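Local atomic coordinates of putative polyprenyl synthetase (PDB entry 3NF2), a protein that probably makes isoprenoid diphosphates, as a metal-dependent trans-prenyltransferase of the FPP/GGPP synthase family. Residues R11-A16 with G54-P59; P29-V34 with I119-A124; A35-G40 with R104-V109; L128-L133 with R143-L148; Q159-S164 with L177-N182. One frame throughout, in Å; residues are numbered along the deposited sequence. Where two conformers were deposited one is given.

Interaction 1 of 5, residues R11-A16 with G54-P59. With SO4 (sulfate ion), chain B.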
# COMPACT_ATOMS: atom_id res chain seq x y z
N ARG A 11 19.82 -4.44 21.30
CA ARG A 11 19.11 -3.26 21.80
C ARG A 11 17.94 -2.85 20.90
O ARG A 11 16.86 -2.55 21.40
CB ARG A 11 20.10 -2.09 21.95
CG ARG A 11 19.56 -0.85 22.62
CD ARG A 11 20.24 0.36 22.04
NE ARG A 11 20.41 1.43 23.02
CZ ARG A 11 20.92 2.63 22.76
NH1 ARG A 11 21.32 2.93 21.53
NH2 ARG A 11 21.04 3.52 23.73
N GLY A 12 18.17 -2.85 19.59
CA GLY A 12 17.14 -2.48 18.61
C GLY A 12 16.04 -3.52 18.46
O GLY A 12 14.86 -3.17 18.34
N ARG A 13 16.43 -4.80 18.48
CA ARG A 13 15.49 -5.91 18.33
C ARG A 13 14.55 -6.01 19.53
O ARG A 13 13.33 -6.10 19.36
CB ARG A 13 16.25 -7.23 18.09
CG ARG A 13 15.42 -8.50 18.30
CD ARG A 13 15.93 -9.67 17.47
NE ARG A 13 17.35 -9.57 17.15
CZ ARG A 13 17.84 -9.64 15.92
NH1 ARG A 13 17.03 -9.82 14.89
NH2 ARG A 13 19.15 -9.53 15.72
N THR A 14 15.11 -5.96 20.74
CA THR A 14 14.33 -6.09 21.98
C THR A 14 13.43 -4.89 22.24
O THR A 14 12.38 -5.04 22.87
CB THR A 14 15.22 -6.34 23.21
OG1 THR A 14 16.13 -5.24 23.38
CG2 THR A 14 16.01 -7.65 23.06
N LEU A 15 13.82 -3.71 21.77
CA LEU A 15 12.95 -2.54 21.92
C LEU A 15 11.78 -2.53 20.92
O LEU A 15 10.65 -2.22 21.29
CB LEU A 15 13.74 -1.24 21.83
CG LEU A 15 14.60 -0.87 23.05
CD1 LEU A 15 15.28 0.47 22.84
CD2 LEU A 15 13.80 -0.88 24.37
N ALA A 16 12.06 -2.90 19.67
CA ALA A 16 11.07 -2.75 18.59
C ALA A 16 10.14 -3.95 18.40
O ALA A 16 8.95 -3.75 18.18
CB ALA A 16 11.75 -2.37 17.27
N GLY A 54 15.54 -12.40 12.05
CA GLY A 54 16.61 -12.19 11.09
C GLY A 54 17.62 -11.19 11.61
O GLY A 54 18.18 -11.36 12.70
N LYS A 55 17.86 -10.15 10.83
CA LYS A 55 18.82 -9.11 11.20
C LYS A 55 18.10 -7.90 11.80
O LYS A 55 16.90 -7.71 11.58
CB LYS A 55 19.63 -8.67 9.98
CG LYS A 55 20.44 -9.77 9.31
CD LYS A 55 20.70 -9.48 7.83
CE LYS A 55 21.44 -8.15 7.61
NZ LYS A 55 20.51 -6.98 7.45
N ALA A 56 18.85 -7.09 12.54
CA ALA A 56 18.26 -5.98 13.27
C ALA A 56 18.98 -4.66 13.04
O ALA A 56 19.01 -3.80 13.93
CB ALA A 56 18.21 -6.31 14.75
N VAL A 57 19.52 -4.48 11.84
CA VAL A 57 20.28 -3.28 11.50
C VAL A 57 19.41 -2.02 11.56
O VAL A 57 19.76 -1.06 12.26
CB VAL A 57 20.98 -3.40 10.12
CG1 VAL A 57 21.77 -2.13 9.81
CG2 VAL A 57 21.89 -4.61 10.08
N ARG A 58 18.29 -2.04 10.84
CA ARG A 58 17.36 -0.89 10.79
C ARG A 58 16.80 -0.44 12.17
O ARG A 58 16.84 0.78 12.47
CB ARG A 58 16.23 -1.10 9.77
CG ARG A 58 16.67 -1.36 8.33
CD ARG A 58 15.50 -1.87 7.46
NE ARG A 58 14.88 -3.05 8.05
CZ ARG A 58 15.13 -4.31 7.67
NH1 ARG A 58 15.95 -4.56 6.66
NH2 ARG A 58 14.52 -5.31 8.29
N PRO A 59 16.28 -1.38 13.00
CA PRO A 59 15.83 -0.93 14.32
C PRO A 59 16.95 -0.33 15.19
O PRO A 59 16.76 0.74 15.78
CB PRO A 59 15.27 -2.20 14.97
CG PRO A 59 15.59 -3.33 14.05
CD PRO A 59 15.84 -2.76 12.71
S SO4 B . 15.79 -8.63 7.25
O1 SO4 B . 14.96 -8.01 8.29
O2 SO4 B . 16.69 -9.58 7.89
O3 SO4 B . 14.91 -9.32 6.30
O4 SO4 B . 16.58 -7.63 6.53

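Interaction 2 of 5, residues P29-V34 with I119-A124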
# COMPACT_ATOMS: atom_id res chain seq x y z
N PRO A 29 -9.05 -9.76 11.87
CA PRO A 29 -8.97 -11.11 11.29
C PRO A 29 -9.37 -11.16 9.80
O PRO A 29 -10.33 -10.49 9.41
CB PRO A 29 -9.97 -11.90 12.13
CG PRO A 29 -9.86 -11.25 13.49
CD PRO A 29 -9.71 -9.77 13.19
N PRO A 30 -8.65 -11.94 8.97
CA PRO A 30 -7.54 -12.86 9.27
C PRO A 30 -6.15 -12.22 9.23
O PRO A 30 -5.15 -12.93 9.35
CB PRO A 30 -7.64 -13.87 8.13
CG PRO A 30 -8.08 -13.04 6.96
CD PRO A 30 -8.96 -11.93 7.52
N MET A 31 -6.09 -10.90 9.07
CA MET A 31 -4.83 -10.19 8.84
C MET A 31 -3.81 -10.34 9.97
O MET A 31 -2.62 -10.38 9.71
CB MET A 31 -5.06 -8.70 8.53
CG MET A 31 -6.04 -8.45 7.39
SD MET A 31 -6.00 -6.76 6.77
CE MET A 31 -6.79 -5.93 8.13
N ASP A 32 -4.28 -10.47 11.21
CA ASP A 32 -3.38 -10.66 12.35
C ASP A 32 -2.65 -12.01 12.30
O ASP A 32 -1.46 -12.07 12.58
CB ASP A 32 -4.12 -10.48 13.69
CG ASP A 32 -5.28 -11.45 13.87
OD1 ASP A 32 -5.86 -11.91 12.87
OD2 ASP A 32 -5.62 -11.75 15.03
N THR A 33 -3.36 -13.08 11.91
CA THR A 33 -2.75 -14.41 11.83
C THR A 33 -1.88 -14.56 10.59
O THR A 33 -0.81 -15.16 10.64
CB THR A 33 -3.79 -15.57 11.91
OG1 THR A 33 -4.77 -15.45 10.87
CG2 THR A 33 -4.49 -15.57 13.27
N VAL A 34 -2.34 -14.00 9.47
CA VAL A 34 -1.58 -14.08 8.22
C VAL A 34 -0.26 -13.30 8.33
O VAL A 34 0.79 -13.77 7.84
CB VAL A 34 -2.43 -13.61 7.03
CG1 VAL A 34 -1.61 -13.51 5.77
CG2 VAL A 34 -3.60 -14.57 6.82
N ILE A 119 -1.57 -9.42 -0.62
CA ILE A 119 -1.83 -8.03 -1.02
C ILE A 119 -2.44 -7.23 0.13
O ILE A 119 -2.02 -6.12 0.41
CB ILE A 119 -2.76 -7.94 -2.25
CG1 ILE A 119 -2.09 -8.59 -3.46
CG2 ILE A 119 -3.10 -6.49 -2.59
CD1 ILE A 119 -3.06 -9.14 -4.49
N LEU A 120 -3.41 -7.85 0.79
CA LEU A 120 -4.19 -7.22 1.84
C LEU A 120 -3.35 -6.91 3.08
O LEU A 120 -3.29 -5.76 3.53
CB LEU A 120 -5.34 -8.15 2.21
CG LEU A 120 -6.38 -7.71 3.23
CD1 LEU A 120 -7.32 -6.68 2.64
CD2 LEU A 120 -7.13 -8.94 3.75
N VAL A 121 -2.68 -7.93 3.60
CA VAL A 121 -1.82 -7.76 4.77
C VAL A 121 -0.65 -6.80 4.46
O VAL A 121 -0.31 -5.95 5.28
CB VAL A 121 -1.37 -9.12 5.33
CG1 VAL A 121 -0.46 -8.93 6.53
CG2 VAL A 121 -2.59 -9.94 5.76
N GLY A 122 -0.08 -6.92 3.28
CA GLY A 122 0.88 -5.93 2.80
C GLY A 122 0.36 -4.51 2.93
O GLY A 122 1.02 -3.66 3.57
N ASP A 123 -0.82 -4.25 2.35
CA ASP A 123 -1.45 -2.92 2.48
C ASP A 123 -1.67 -2.49 3.93
O ASP A 123 -1.52 -1.32 4.27
CB ASP A 123 -2.80 -2.88 1.76
CG ASP A 123 -2.66 -2.94 0.26
OD1 ASP A 123 -1.57 -2.65 -0.26
OD2 ASP A 123 -3.66 -3.27 -0.42
N ALA A 124 -2.07 -3.45 4.76
CA ALA A 124 -2.40 -3.19 6.14
C ALA A 124 -1.17 -2.77 6.92
O ALA A 124 -1.25 -1.87 7.75
CB ALA A 124 -3.05 -4.40 6.77

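Interaction 3 of 5, residues A35-G40 with R104-V109. With SO4 (sulfate ion), chain B.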
# COMPACT_ATOMS: atom_id res chain seq x y z
N ALA A 35 -0.31 -12.14 8.98
CA ALA A 35 0.90 -11.38 9.32
C ALA A 35 1.80 -12.17 10.26
O ALA A 35 3.01 -12.19 10.07
CB ALA A 35 0.56 -10.04 9.94
N ALA A 36 1.21 -12.81 11.28
CA ALA A 36 1.96 -13.65 12.22
C ALA A 36 2.70 -14.76 11.48
O ALA A 36 3.84 -15.09 11.83
CB ALA A 36 1.05 -14.24 13.31
N TYR A 37 2.06 -15.34 10.47
CA TYR A 37 2.72 -16.32 9.63
C TYR A 37 3.89 -15.67 8.91
O TYR A 37 4.99 -16.22 8.92
CB TYR A 37 1.79 -16.98 8.62
CG TYR A 37 2.57 -17.88 7.69
CD1 TYR A 37 2.99 -19.14 8.12
CD2 TYR A 37 2.95 -17.46 6.41
CE1 TYR A 37 3.74 -19.97 7.30
CE2 TYR A 37 3.70 -18.28 5.58
CZ TYR A 37 4.09 -19.53 6.04
OH TYR A 37 4.83 -20.36 5.23
N HIS A 38 3.66 -14.50 8.30
CA HIS A 38 4.74 -13.78 7.62
C HIS A 38 5.94 -13.56 8.54
O HIS A 38 7.08 -13.71 8.12
CB HIS A 38 4.27 -12.42 7.09
CG HIS A 38 5.41 -11.58 6.59
ND1 HIS A 38 6.14 -11.92 5.48
CD2 HIS A 38 5.97 -10.46 7.09
CE1 HIS A 38 7.09 -11.02 5.29
NE2 HIS A 38 7.01 -10.12 6.26
N PHE A 39 5.67 -13.19 9.78
CA PHE A 39 6.71 -12.89 10.72
C PHE A 39 7.30 -14.13 11.39
O PHE A 39 8.24 -14.01 12.16
CB PHE A 39 6.21 -11.90 11.76
CG PHE A 39 6.19 -10.48 11.29
CD1 PHE A 39 7.38 -9.74 11.21
CD2 PHE A 39 4.99 -9.86 10.92
CE1 PHE A 39 7.38 -8.42 10.78
CE2 PHE A 39 4.97 -8.54 10.48
CZ PHE A 39 6.16 -7.82 10.42
N GLY A 40 6.76 -15.31 11.09
CA GLY A 40 7.30 -16.57 11.62
C GLY A 40 6.85 -16.96 13.03
O GLY A 40 7.37 -17.93 13.60
N ARG A 104 13.58 -17.29 3.33
CA ARG A 104 14.25 -17.92 4.49
C ARG A 104 13.83 -19.38 4.69
O ARG A 104 13.50 -19.79 5.81
CB ARG A 104 14.08 -17.08 5.77
CG ARG A 104 14.70 -15.70 5.68
CD ARG A 104 15.09 -15.18 7.05
NE ARG A 104 16.22 -14.26 6.97
CZ ARG A 104 16.13 -12.93 7.02
NH1 ARG A 104 14.95 -12.34 7.18
NH2 ARG A 104 17.23 -12.19 6.93
N HIS A 105 13.81 -20.12 3.58
CA HIS A 105 13.47 -21.55 3.52
C HIS A 105 12.04 -21.93 3.94
O HIS A 105 11.71 -23.10 4.09
CB HIS A 105 14.53 -22.41 4.22
CG HIS A 105 15.93 -22.11 3.77
ND1 HIS A 105 16.44 -22.59 2.58
CD2 HIS A 105 16.90 -21.35 4.33
CE1 HIS A 105 17.68 -22.15 2.44
NE2 HIS A 105 17.98 -21.40 3.48
N ARG A 106 11.20 -20.91 4.11
CA ARG A 106 9.80 -21.05 4.50
C ARG A 106 8.94 -20.55 3.36
O ARG A 106 9.28 -19.55 2.72
CB ARG A 106 9.50 -20.20 5.74
CG ARG A 106 9.57 -20.93 7.08
CD ARG A 106 9.41 -19.94 8.25
NE ARG A 106 8.61 -18.78 7.86
CZ ARG A 106 7.35 -18.56 8.21
NH1 ARG A 106 6.69 -19.40 9.00
NH2 ARG A 106 6.74 -17.47 7.76
N ASP A 107 7.81 -21.22 3.13
CA ASP A 107 6.82 -20.76 2.14
C ASP A 107 6.39 -19.31 2.38
O ASP A 107 6.21 -18.87 3.51
CB ASP A 107 5.60 -21.67 2.15
CG ASP A 107 5.82 -22.96 1.39
OD1 ASP A 107 6.84 -23.08 0.67
OD2 ASP A 107 4.96 -23.86 1.52
N THR A 108 6.26 -18.56 1.29
CA THR A 108 5.79 -17.18 1.37
C THR A 108 4.29 -17.14 1.64
O THR A 108 3.56 -18.12 1.38
CB THR A 108 6.11 -16.41 0.10
OG1 THR A 108 5.60 -17.13 -1.03
CG2 THR A 108 7.62 -16.21 -0.05
N VAL A 109 3.83 -16.01 2.17
CA VAL A 109 2.41 -15.81 2.48
C VAL A 109 1.50 -16.13 1.31
O VAL A 109 0.50 -16.81 1.50
CB VAL A 109 2.13 -14.40 3.04
CG1 VAL A 109 0.68 -14.03 2.88
CG2 VAL A 109 2.52 -14.35 4.50
S SO4 B . 15.79 -8.63 7.25
O1 SO4 B . 14.96 -8.01 8.29
O2 SO4 B . 16.69 -9.58 7.89
O3 SO4 B . 14.91 -9.32 6.30
O4 SO4 B . 16.58 -7.63 6.53
O HOH W 1 5.92 -14.47 3.43

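Interaction 4 of 5, residues L128-L133 with R143-L148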
# COMPACT_ATOMS: atom_id res chain seq x y z
N LEU A 128 -0.50 0.77 8.66
CA LEU A 128 -0.16 0.74 10.09
C LEU A 128 1.12 1.52 10.43
O LEU A 128 1.24 2.07 11.52
CB LEU A 128 -0.05 -0.71 10.58
CG LEU A 128 0.11 -0.97 12.08
CD1 LEU A 128 -1.03 -0.37 12.95
CD2 LEU A 128 0.24 -2.44 12.34
N ALA A 129 2.05 1.55 9.48
CA ALA A 129 3.34 2.21 9.67
C ALA A 129 3.14 3.69 9.80
O ALA A 129 3.73 4.33 10.68
CB ALA A 129 4.29 1.90 8.51
N ASN A 130 2.31 4.23 8.91
CA ASN A 130 1.94 5.64 8.95
C ASN A 130 1.17 5.99 10.21
O ASN A 130 1.34 7.07 10.77
CB ASN A 130 1.09 6.00 7.71
CG ASN A 130 1.89 5.95 6.44
OD1 ASN A 130 3.03 6.37 6.39
ND2 ASN A 130 1.28 5.43 5.39
N GLU A 131 0.33 5.06 10.67
CA GLU A 131 -0.44 5.21 11.89
C GLU A 131 0.48 5.28 13.11
O GLU A 131 0.32 6.15 13.95
CB GLU A 131 -1.41 4.05 12.07
CG GLU A 131 -2.42 4.22 13.19
CD GLU A 131 -3.65 5.00 12.75
OE1 GLU A 131 -3.59 6.25 12.71
OE2 GLU A 131 -4.69 4.36 12.44
N VAL A 132 1.44 4.37 13.17
CA VAL A 132 2.36 4.26 14.31
C VAL A 132 3.12 5.57 14.56
O VAL A 132 3.43 5.90 15.70
CB VAL A 132 3.29 3.02 14.15
CG1 VAL A 132 4.65 3.20 14.83
CG2 VAL A 132 2.59 1.78 14.68
N LEU A 133 3.37 6.32 13.49
CA LEU A 133 4.01 7.62 13.61
C LEU A 133 3.02 8.75 13.88
O LEU A 133 3.20 9.51 14.83
CB LEU A 133 4.84 7.94 12.36
CG LEU A 133 6.05 7.02 12.12
CD1 LEU A 133 6.64 7.26 10.74
CD2 LEU A 133 7.11 7.20 13.21
N ARG A 143 6.80 15.12 10.28
CA ARG A 143 8.04 15.20 9.53
C ARG A 143 8.68 13.82 9.37
O ARG A 143 9.26 13.51 8.33
CB ARG A 143 9.00 16.18 10.21
CG ARG A 143 8.81 17.64 9.77
CD ARG A 143 9.31 18.62 10.82
NE ARG A 143 10.42 18.07 11.60
CZ ARG A 143 10.79 18.50 12.81
NH1 ARG A 143 10.15 19.51 13.40
NH2 ARG A 143 11.81 17.91 13.43
N ALA A 144 8.55 12.99 10.39
CA ALA A 144 9.04 11.61 10.35
C ALA A 144 8.26 10.76 9.34
O ALA A 144 8.85 9.91 8.68
CB ALA A 144 8.98 10.99 11.74
N THR A 145 6.95 11.00 9.23
CA THR A 145 6.10 10.32 8.24
C THR A 145 6.48 10.75 6.81
O THR A 145 6.43 9.94 5.89
CB THR A 145 4.58 10.55 8.49
OG1 THR A 145 4.29 10.39 9.88
CG2 THR A 145 3.72 9.54 7.70
N ARG A 146 6.87 12.02 6.66
CA ARG A 146 7.36 12.58 5.40
C ARG A 146 8.59 11.82 4.89
O ARG A 146 8.70 11.53 3.70
CB ARG A 146 7.70 14.07 5.60
CG ARG A 146 8.40 14.77 4.45
CD ARG A 146 7.47 15.75 3.77
NE ARG A 146 8.02 16.26 2.51
CZ ARG A 146 8.56 17.46 2.35
NH1 ARG A 146 8.64 18.31 3.37
NH2 ARG A 146 9.03 17.82 1.16
N ARG A 147 9.48 11.49 5.82
CA ARG A 147 10.70 10.74 5.54
C ARG A 147 10.38 9.30 5.18
O ARG A 147 11.05 8.70 4.35
CB ARG A 147 11.63 10.74 6.75
CG ARG A 147 12.02 12.11 7.28
CD ARG A 147 13.17 12.70 6.51
NE ARG A 147 13.35 14.11 6.84
CZ ARG A 147 14.42 14.82 6.49
NH1 ARG A 147 15.41 14.24 5.81
NH2 ARG A 147 14.50 16.10 6.82
N LEU A 148 9.37 8.74 5.86
CA LEU A 148 8.95 7.36 5.62
C LEU A 148 8.35 7.24 4.23
O LEU A 148 8.61 6.27 3.52
CB LEU A 148 7.92 6.93 6.67
CG LEU A 148 7.61 5.43 6.76
CD1 LEU A 148 8.69 4.68 7.53
CD2 LEU A 148 6.25 5.21 7.38

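Interaction 5 of 5, residues Q159-S164 with L177-N182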
# COMPACT_ATOMS: atom_id res chain seq x y z
N GLN A 159 11.34 -1.46 -7.13
CA GLN A 159 10.57 -2.59 -7.63
C GLN A 159 10.07 -2.39 -9.07
O GLN A 159 10.08 -3.34 -9.86
CB GLN A 159 9.42 -2.91 -6.66
CG GLN A 159 8.62 -4.15 -7.03
CD GLN A 159 9.45 -5.42 -7.02
OE1 GLN A 159 10.52 -5.48 -6.41
NE2 GLN A 159 8.95 -6.46 -7.70
N ALA A 160 9.64 -1.17 -9.42
CA ALA A 160 9.28 -0.84 -10.80
C ALA A 160 10.47 -1.02 -11.73
O ALA A 160 10.33 -1.59 -12.83
CB ALA A 160 8.75 0.60 -10.91
N GLN A 161 11.63 -0.56 -11.28
CA GLN A 161 12.87 -0.76 -12.01
C GLN A 161 13.16 -2.25 -12.18
O GLN A 161 13.50 -2.70 -13.28
CB GLN A 161 14.02 -0.01 -11.32
CG GLN A 161 13.97 1.50 -11.57
CD GLN A 161 14.62 2.37 -10.49
OE1 GLN A 161 15.25 1.89 -9.54
NE2 GLN A 161 14.46 3.69 -10.64
N ASP A 162 12.99 -3.02 -11.11
CA ASP A 162 13.22 -4.47 -11.16
C ASP A 162 12.36 -5.13 -12.24
O ASP A 162 12.89 -5.80 -13.12
CB ASP A 162 12.97 -5.12 -9.80
CG ASP A 162 13.48 -6.54 -9.74
OD1 ASP A 162 14.54 -6.76 -9.13
OD2 ASP A 162 12.83 -7.44 -10.32
N ILE A 163 11.05 -4.89 -12.18
CA ILE A 163 10.10 -5.35 -13.20
C ILE A 163 10.46 -4.86 -14.63
O ILE A 163 10.41 -5.62 -15.59
CB ILE A 163 8.64 -4.98 -12.82
CG1 ILE A 163 8.27 -5.63 -11.48
CG2 ILE A 163 7.65 -5.40 -13.90
CD1 ILE A 163 6.99 -5.09 -10.87
N SER A 164 10.84 -3.59 -14.74
CA SER A 164 11.21 -2.97 -16.01
C SER A 164 12.45 -3.59 -16.66
O SER A 164 12.59 -3.52 -17.88
CB SER A 164 11.44 -1.47 -15.81
OG SER A 164 11.62 -0.81 -17.04
N LEU A 177 22.83 0.64 -9.86
CA LEU A 177 23.13 1.48 -8.71
C LEU A 177 21.91 2.22 -8.23
O LEU A 177 21.62 2.21 -7.03
CB LEU A 177 24.26 2.48 -9.02
CG LEU A 177 25.69 1.94 -9.05
CD1 LEU A 177 26.69 3.04 -9.43
CD2 LEU A 177 26.08 1.29 -7.72
N GLU A 178 21.19 2.87 -9.15
CA GLU A 178 20.00 3.60 -8.73
C GLU A 178 18.88 2.66 -8.26
O GLU A 178 18.14 3.02 -7.35
CB GLU A 178 19.52 4.62 -9.79
CG GLU A 178 18.81 4.04 -10.98
CD GLU A 178 17.83 5.02 -11.63
OE1 GLU A 178 17.79 5.09 -12.87
OE2 GLU A 178 17.10 5.73 -10.89
N MET A 179 18.79 1.46 -8.84
CA MET A 179 17.86 0.44 -8.36
C MET A 179 18.20 -0.01 -6.94
O MET A 179 17.33 -0.11 -6.07
CB MET A 179 17.82 -0.77 -9.31
CG MET A 179 16.90 -1.89 -8.84
SD MET A 179 16.51 -3.09 -10.15
CE MET A 179 17.82 -4.29 -9.90
N GLU A 180 19.48 -0.28 -6.71
CA GLU A 180 19.92 -0.75 -5.40
C GLU A 180 19.80 0.33 -4.34
O GLU A 180 19.53 0.03 -3.18
CB GLU A 180 21.33 -1.35 -5.46
CG GLU A 180 21.30 -2.74 -6.11
CD GLU A 180 22.62 -3.46 -6.06
OE1 GLU A 180 22.67 -4.60 -6.55
OE2 GLU A 180 23.60 -2.91 -5.52
N GLY A 181 19.97 1.59 -4.76
CA GLY A 181 19.75 2.74 -3.90
C GLY A 181 18.30 2.86 -3.51
O GLY A 181 17.98 3.19 -2.38
N ASN A 182 17.41 2.64 -4.46
CA ASN A 182 16.01 2.62 -4.15
C ASN A 182 15.61 1.46 -3.27
O ASN A 182 14.91 1.62 -2.32
CB ASN A 182 15.20 2.59 -5.43
CG ASN A 182 15.06 3.93 -6.08
OD1 ASN A 182 15.04 4.95 -5.43
ND2 ASN A 182 14.97 3.93 -7.36

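Interaction 1 of 5, residues R11-A16 with G54-P59
R13 of helix 5-25 lays its guanidinium against A56, in the GKxxRP sequence (G54 to P59) characteristic of the FPP/GGPP synthase family. A56 CB sits 3.4 Å above one face of the guanidinium plane of R13, offset toward the rim. The R13 chain bends at chi3 (26°), which places NE near A56 CB. R13 NH1 donates to G54 O at 2.9 Å. The donor lies well above the carbonyl plane, and the bond is bent (N-H...O 137°). R13 was modelled in two conformers, so this bond is less certain. Next to R13 the helix backbone itself is met: P59 CB is 3.5 Å from G12 O. A CB on G12 would clash with P59, so the lack of a side chain allows this close approach. A16 CB touches P59 CB at 4.2 Å.

The loop and the first turn of helix 57-67 also hold a sulfate, consistent with the site where relatives bind the diphosphate of isopentenyl diphosphate. R104 is a further ligand. R58 NE pairs with E84 of helix 77-98, which helps fix the guanidinium. An alanine at R58 would probably leave E84 without this charge partner and the sulfate more loosely held. K55 N donates to sulfate O2 at 3.2 Å. The R58 guanidinium meets the anion edge-on, with NH1 3.1 Å from sulfate O4 and NH2 2.7 Å from sulfate O1.

Interaction 2 of 5, residues P29-V34 with I119-A124
M31 and V121 bring their backbones closest, with CA atoms 5.6 Å apart, where the start of helix 31-38 meets helix 115-134. A cis peptide bond precedes P30, the N-cap residue. P30 O takes V34 N and also T33 OG1, at 3.0 Å from the latter, which secures the first turn.

The contact across is apolar. M31 carries most of it. Its CG is anti to the carbonyl carbon (chi1 -53°), and the chain crosses L120 at about a right angle. M31 SD touches L120 CG at 3.7 Å and A124 CB at 3.8 Å. V121 slides past M31 in the opposite direction, with V121 CG2 3.9 Å from M31 CB. The same methyl, V121 CG2, meets V34 CG1 at 3.7 Å. An alanine at M31 would probably open a gap beside L120 and A124, which lose the sulfur, while the CB contact with V121 could remain.

M31 also packs on D157 of the second subunit, and L120 on Q159 of that subunit. D123 is hydrogen-bonded to H93 of the second subunit. The contact thus lies at the dimer interface of the all-helical isoprenoid synthase fold.

Interaction 3 of 5, residues A35-G40 with R104-V109
The short hairpin of strands 102-103 and 106-107 follows the aspartate-rich DDxxD sequence of the family, which includes D95, and its R106 is set against Y37 at the end of helix 31-38. Y37 and R106 reach toward each other tip to tip. R106 NH2 stands over the centre of the Y37 ring, a cation-pi contact with CZ 4.2 Å from the ring centroid. The ring and guanidinium planes are 40° apart. The opposite face of the guanidinium has G40 CA 3.7 Å above its plane, offset toward the rim. G40 has positive phi and closes the helix in a Schellman motif. R106 NH2 also donates to Y37 O, though the modelled separation is too short to be trusted.

Y37 OH donates to D107 O at 2.7 Å, from above the carbonyl plane. At the ring edge, V109 CG2 is 3.7 Å from Y37 CD2. H38 CB meets V109 CG2 at 3.7 Å as well. A water joins V109 N to H38 ND1, while H38 NE2 is hydrogen-bonded to N88.

R104 is hydrogen-bonded to the sulfate, its NH2 2.8 Å from sulfate O2. K55 and R58 share this anion, consistent with the isopentenyl diphosphate site of the family.

Interaction 4 of 5, residues L128-L133 with R143-L148
The carboxamide of N130 is the flat group that touches across this contact, and it does so through its oxygen. N130 OD1 meets T145 CG2 at 3.5 Å and L148 CD2 at 3.6 Å, so two methyls press on one polar atom. The N130 side chain crosses T145 at about a right angle and runs obliquely to L148.

The other pairs are mostly apolar. L133 makes the largest contribution from helix 115-134. Its CB is 3.5 Å from T145 OG1. That hydroxyl is already hydrogen-bonded to A141 O, one turn earlier on its own helix, so beside L133 it acts as a packing surface. L133 CD1 lies 4.0 Å from L148 CD2. The same methyl of L148 reaches A129 CB at 4.0 Å, so it is wedged among A129, N130 and L133. L133 CD2 is 4.5 Å from A144 CB, a looser touch.

The helix segments run antiparallel, at 157° between directions, with axes 9.6 Å apart. They flank a short connection, making a helical hairpin. A129 and L133 lean on helix 77-98, and L133 and A144 on I194 of helix 173-198. N130 packs on N130 of the second subunit, T145 on L134 of that subunit, and E131 forms a salt bridge with R153 of the second subunit, so the hairpin lies between the helical core and the dimer interface. R147, which does not touch helix segment 128-133, makes salt bridges with E203, D207 and E210 of helix 203-230.

Interaction 5 of 5, residues Q159-S164 with L177-N182
Q161 and M179 have the nearest CA atoms, 6.3 Å apart, where the helix segments 159-164 and 177-182 run roughly antiparallel (140°) with axes 9.4 Å apart. This is a helical hairpin of the isoprenoid synthase fold. The first helix carries the GQxxD sequence of the family, which includes Q159 and D162.

Q161 extends its chain beyond CG toward the second helix. Q161 OE1 accepts from N182 ND2 at 3.0 Å, a fairly straight bond (N-H...O 155°). The donor is tilted somewhat from the carbonyl plane of Q161, but the oxygen lies near the amide plane of N182. The two amide planes are 28° apart. Q161 OE1 also rests 3.2 Å from M179 CA. Q161 NE2 is 3.3 Å from E178 OE2.

M179 reaches across to the first helix and crosses D162 obliquely. D162 OD1 forms a salt bridge with K183, next in the chain after N182. Another sulfate lies close to the D162 side chain, and in relatives this region lines the substrate cleft. The sulfur itself packs on the first helix: M179 SD is 3.6 Å from D162 N and 4.1 Å from D162 CB.

How the interactions relate
From the N terminus, interaction 1 closes a loop from helix 5-25 to the start of helix 57-67. Interactions 2 and 3 both start on helix 31-38, within that loop, and end beyond it, so each crosses interaction 1. Interaction 3 lies within the span of interaction 2, and the two touch through V34 and V109 and through V121 and A35. Interactions 1 and 3 meet at one sulfate, with G54 CA 4.2 Å from R104 CZ. Interactions 4 and 5 follow in series as hairpins, both using helix 139-165. Interaction 4 shares helix 115-134 with interaction 2. Interactions 2, 4 and 5 also touch the second subunit.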